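Local coordinates for T9SS C-terminal target domain-containing protein (PDB 5JVK) that probably hydrolyses O-glycosidic bonds as a family 39 endo-glycoside hydrolase of a gut symbiont, at residues 229-241 and 269-283. Residues are numbered along the deposited sequence; the frame is centred on the assembly and turned at random.
Sequences PVKDYLPLLKVVY and FIIPVLDAGGVDFQD
Tyr-233 takes the edge of the Phe-269 ring on one face in a T-shaped pair, centroids 5.0 Å apart, while Leu-237 CD2 lies in plane at its rim. Val-273 CG2 sits above a face of Phe-269. At the far end, Lys-238 CG stands 3.6 Å from the centroid of Phe-281, almost on the ring normal, as a CH-pi contact; the extended lysine chain runs on over the ring, bringing CE to CE2. Gly-278 CA meets the edge of the same ring. One face of Tyr-241 lies against the backbone at Phe-281 C and Gln-282 N, and its hydroxyl donates to Asp-283 OD1 (OH to OD1 2.7 Å), reached on the syn side but 31° out of the carboxylate plane. CG of Tyr-241, anti to the backbone N (chi1 -176°), swings the ring off the helix toward this turn. A phenylalanine here would probably keep the ring against the backbone but leave Asp-283 OD1 without its tyrosine donor. At the start of the helix Pro-229 CB packs on Val-273 CG2 and Val-230 CG1 on Ala-276 CB; further along, Leu-234 CD1 comes within 4.1 Å of Gly-278 CA, an approach the missing side chain permits. Gly-277, with positive phi, closes helix 270-275 in a Schellman motif. That short helix, in the connection from strand 252-255 to 284-287 of the (beta/alpha)8 (TIM) barrel, crosses helix 229-241 at -75°, 9.2 Å between axes; helix 229-247 itself links strands 217-220 and 252-255. Asp-283 OD2 salt-bridges Lys-245 NZ and accepts a hydrogen bond from Leu-253 N, Tyr-233 OH reaches Leu-220 O, and helix 194-211 packs on Val-239 and Val-240.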
# COMPACT_ATOMS: atom_id res chain seq x y z
N PRO A 229 -26.83 1.20 -4.24
CA PRO A 229 -26.48 2.50 -3.66
C PRO A 229 -27.66 3.29 -3.07
O PRO A 229 -27.57 3.76 -1.93
CB PRO A 229 -25.88 3.25 -4.85
CG PRO A 229 -25.28 2.19 -5.70
CD PRO A 229 -26.16 0.98 -5.54
N VAL A 230 -28.74 3.43 -3.82
CA VAL A 230 -29.87 4.29 -3.42
C VAL A 230 -30.88 3.55 -2.54
O VAL A 230 -31.31 4.07 -1.51
CB VAL A 230 -30.58 4.89 -4.65
CG1 VAL A 230 -31.75 5.79 -4.23
CG2 VAL A 230 -29.58 5.68 -5.50
N LYS A 231 -31.27 2.34 -2.95
CA LYS A 231 -32.35 1.59 -2.28
C LYS A 231 -31.93 0.84 -1.02
O LYS A 231 -32.74 0.67 -0.12
CB LYS A 231 -33.01 0.61 -3.26
CG LYS A 231 -33.75 1.29 -4.40
CD LYS A 231 -34.34 0.28 -5.37
CE LYS A 231 -34.94 0.97 -6.59
NZ LYS A 231 -35.49 -0.01 -7.57
N ASP A 232 -30.68 0.36 -0.97
CA ASP A 232 -30.18 -0.43 0.17
C ASP A 232 -29.17 0.32 1.03
O ASP A 232 -29.34 0.42 2.25
CB ASP A 232 -29.57 -1.75 -0.31
CG ASP A 232 -30.57 -2.66 -1.01
OD1 ASP A 232 -31.78 -2.60 -0.69
OD2 ASP A 232 -30.14 -3.44 -1.88
N TYR A 233 -28.12 0.85 0.40
CA TYR A 233 -27.00 1.47 1.13
C TYR A 233 -27.36 2.81 1.77
O TYR A 233 -27.06 3.03 2.95
CB TYR A 233 -25.78 1.63 0.22
CG TYR A 233 -24.50 1.90 0.99
CD1 TYR A 233 -23.61 0.86 1.30
CD2 TYR A 233 -24.17 3.19 1.42
CE1 TYR A 233 -22.44 1.10 2.00
CE2 TYR A 233 -23.01 3.44 2.13
CZ TYR A 233 -22.15 2.39 2.42
OH TYR A 233 -21.00 2.65 3.11
N LEU A 234 -27.98 3.71 1.01
CA LEU A 234 -28.28 5.06 1.50
C LEU A 234 -29.21 5.09 2.74
O LEU A 234 -28.99 5.91 3.64
CB LEU A 234 -28.81 5.96 0.37
CG LEU A 234 -29.12 7.44 0.67
CD1 LEU A 234 -27.95 8.14 1.35
CD2 LEU A 234 -29.49 8.16 -0.62
N PRO A 235 -30.24 4.22 2.79
CA PRO A 235 -31.02 4.08 4.03
C PRO A 235 -30.19 3.73 5.26
O PRO A 235 -30.36 4.35 6.31
CB PRO A 235 -31.99 2.95 3.69
CG PRO A 235 -32.25 3.13 2.24
CD PRO A 235 -30.97 3.64 1.64
N LEU A 236 -29.30 2.74 5.13
CA LEU A 236 -28.39 2.37 6.22
C LEU A 236 -27.49 3.55 6.59
O LEU A 236 -27.31 3.84 7.77
CB LEU A 236 -27.55 1.15 5.81
CG LEU A 236 -26.52 0.53 6.78
CD1 LEU A 236 -25.23 1.33 6.85
CD2 LEU A 236 -27.07 0.33 8.18
N LEU A 237 -26.96 4.22 5.58
CA LEU A 237 -26.06 5.37 5.76
C LEU A 237 -26.74 6.56 6.46
O LEU A 237 -26.10 7.24 7.27
CB LEU A 237 -25.51 5.80 4.40
CG LEU A 237 -24.41 6.86 4.31
CD1 LEU A 237 -23.17 6.43 5.08
CD2 LEU A 237 -24.10 7.16 2.85
N LYS A 238 -28.01 6.80 6.15
CA LYS A 238 -28.80 7.88 6.78
C LYS A 238 -29.01 7.71 8.29
O LYS A 238 -29.22 8.69 9.00
CB LYS A 238 -30.15 8.07 6.08
CG LYS A 238 -30.06 8.85 4.78
CD LYS A 238 -31.39 8.91 4.04
CE LYS A 238 -31.34 9.92 2.91
NZ LYS A 238 -32.51 9.82 1.99
N VAL A 239 -28.99 6.46 8.76
CA VAL A 239 -29.05 6.15 10.19
C VAL A 239 -27.65 6.17 10.81
O VAL A 239 -27.46 6.78 11.87
CB VAL A 239 -29.73 4.77 10.45
CG1 VAL A 239 -29.79 4.46 11.94
CG2 VAL A 239 -31.12 4.74 9.84
N VAL A 240 -26.68 5.53 10.15
CA VAL A 240 -25.31 5.40 10.68
C VAL A 240 -24.57 6.74 10.82
O VAL A 240 -23.91 6.97 11.84
CB VAL A 240 -24.46 4.41 9.82
CG1 VAL A 240 -22.98 4.45 10.20
CG2 VAL A 240 -24.99 3.00 9.97
N TYR A 241 -24.69 7.61 9.83
CA TYR A 241 -23.92 8.87 9.81
C TYR A 241 -24.21 9.79 11.01
O TYR A 241 -23.27 10.18 11.70
CB TYR A 241 -24.08 9.61 8.48
CG TYR A 241 -23.24 10.86 8.37
CD1 TYR A 241 -21.87 10.79 8.06
CD2 TYR A 241 -23.80 12.12 8.57
CE1 TYR A 241 -21.10 11.94 7.95
CE2 TYR A 241 -23.03 13.28 8.47
CZ TYR A 241 -21.68 13.18 8.16
OH TYR A 241 -20.93 14.32 8.06
N PHE A 269 -20.91 4.07 -7.55
CA PHE A 269 -21.55 4.17 -6.23
C PHE A 269 -21.99 5.59 -5.91
O PHE A 269 -23.14 5.82 -5.51
CB PHE A 269 -20.63 3.67 -5.11
CG PHE A 269 -21.14 3.98 -3.72
CD1 PHE A 269 -22.07 3.15 -3.10
CD2 PHE A 269 -20.71 5.12 -3.05
CE1 PHE A 269 -22.55 3.44 -1.83
CE2 PHE A 269 -21.19 5.42 -1.78
CZ PHE A 269 -22.11 4.58 -1.17
N ILE A 270 -21.08 6.55 -6.07
CA ILE A 270 -21.30 7.92 -5.61
C ILE A 270 -22.34 8.69 -6.44
O ILE A 270 -23.15 9.42 -5.87
CB ILE A 270 -19.96 8.72 -5.49
CG1 ILE A 270 -20.13 9.96 -4.60
CG2 ILE A 270 -19.41 9.12 -6.85
CD1 ILE A 270 -20.39 9.66 -3.14
N ILE A 271 -22.34 8.51 -7.76
CA ILE A 271 -23.24 9.27 -8.64
C ILE A 271 -24.74 8.99 -8.36
O ILE A 271 -25.52 9.94 -8.26
CB ILE A 271 -22.89 9.10 -10.15
CG1 ILE A 271 -21.53 9.75 -10.44
CG2 ILE A 271 -23.97 9.70 -11.05
CD1 ILE A 271 -20.97 9.45 -11.82
N PRO A 272 -25.14 7.71 -8.22
CA PRO A 272 -26.52 7.43 -7.79
C PRO A 272 -26.89 8.03 -6.42
O PRO A 272 -28.03 8.48 -6.24
CB PRO A 272 -26.57 5.90 -7.70
CG PRO A 272 -25.51 5.42 -8.63
CD PRO A 272 -24.45 6.49 -8.68
N VAL A 273 -25.94 8.04 -5.49
CA VAL A 273 -26.14 8.57 -4.14
C VAL A 273 -26.30 10.09 -4.17
O VAL A 273 -27.14 10.64 -3.46
CB VAL A 273 -24.99 8.15 -3.19
CG1 VAL A 273 -25.11 8.85 -1.83
CG2 VAL A 273 -24.97 6.64 -2.99
N LEU A 274 -25.49 10.77 -4.99
CA LEU A 274 -25.58 12.23 -5.15
C LEU A 274 -26.87 12.65 -5.85
O LEU A 274 -27.52 13.61 -5.42
CB LEU A 274 -24.37 12.78 -5.91
CG LEU A 274 -23.00 12.62 -5.24
CD1 LEU A 274 -21.89 12.94 -6.23
CD2 LEU A 274 -22.87 13.49 -4.00
N ASP A 275 -27.24 11.93 -6.91
CA ASP A 275 -28.48 12.19 -7.65
C ASP A 275 -29.75 11.96 -6.81
O ASP A 275 -30.79 12.55 -7.11
CB ASP A 275 -28.55 11.36 -8.94
CG ASP A 275 -27.53 11.80 -10.00
OD1 ASP A 275 -26.87 12.85 -9.83
OD2 ASP A 275 -27.40 11.09 -11.02
N ALA A 276 -29.65 11.12 -5.78
CA ALA A 276 -30.73 10.93 -4.79
C ALA A 276 -30.63 11.85 -3.56
O ALA A 276 -31.22 11.55 -2.52
CB ALA A 276 -30.77 9.47 -4.36
N GLY A 277 -29.89 12.96 -3.66
CA GLY A 277 -29.75 13.93 -2.57
C GLY A 277 -29.06 13.43 -1.31
O GLY A 277 -29.33 13.94 -0.22
N GLY A 278 -28.16 12.46 -1.46
CA GLY A 278 -27.49 11.82 -0.31
C GLY A 278 -26.11 12.36 0.06
O GLY A 278 -25.46 11.80 0.95
N VAL A 279 -25.67 13.44 -0.59
CA VAL A 279 -24.32 13.99 -0.40
C VAL A 279 -23.92 14.28 1.06
O VAL A 279 -22.77 14.06 1.44
CB VAL A 279 -24.10 15.27 -1.27
CG1 VAL A 279 -24.96 16.44 -0.80
CG2 VAL A 279 -22.63 15.66 -1.32
N ASP A 280 -24.88 14.76 1.87
CA ASP A 280 -24.61 15.17 3.26
C ASP A 280 -24.35 14.02 4.23
O ASP A 280 -23.79 14.24 5.31
CB ASP A 280 -25.76 16.02 3.82
CG ASP A 280 -25.85 17.38 3.17
OD1 ASP A 280 -24.81 18.06 3.05
OD2 ASP A 280 -26.97 17.77 2.79
N PHE A 281 -24.75 12.80 3.87
CA PHE A 281 -24.65 11.65 4.78
C PHE A 281 -23.30 10.92 4.75
O PHE A 281 -23.19 9.80 5.27
CB PHE A 281 -25.83 10.70 4.53
CG PHE A 281 -27.17 11.36 4.74
CD1 PHE A 281 -27.70 11.50 6.02
CD2 PHE A 281 -27.88 11.89 3.66
CE1 PHE A 281 -28.92 12.12 6.22
CE2 PHE A 281 -29.10 12.52 3.86
CZ PHE A 281 -29.63 12.64 5.14
N GLN A 282 -22.29 11.54 4.14
CA GLN A 282 -20.90 11.10 4.24
C GLN A 282 -19.94 12.28 4.39
O GLN A 282 -20.28 13.42 4.06
CB GLN A 282 -20.45 10.32 3.00
CG GLN A 282 -21.49 9.40 2.37
CD GLN A 282 -22.04 9.91 1.06
OE1 GLN A 282 -22.38 11.08 0.91
NE2 GLN A 282 -22.14 9.01 0.09
N ASP A 283 -18.75 11.97 4.89
CA ASP A 283 -17.59 12.87 4.81
C ASP A 283 -16.73 12.52 3.59
O ASP A 283 -16.01 13.38 3.07
CB ASP A 283 -16.76 12.78 6.09
CG ASP A 283 -17.58 13.05 7.34
OD1 ASP A 283 -18.39 14.00 7.33
OD2 ASP A 283 -17.43 12.31 8.33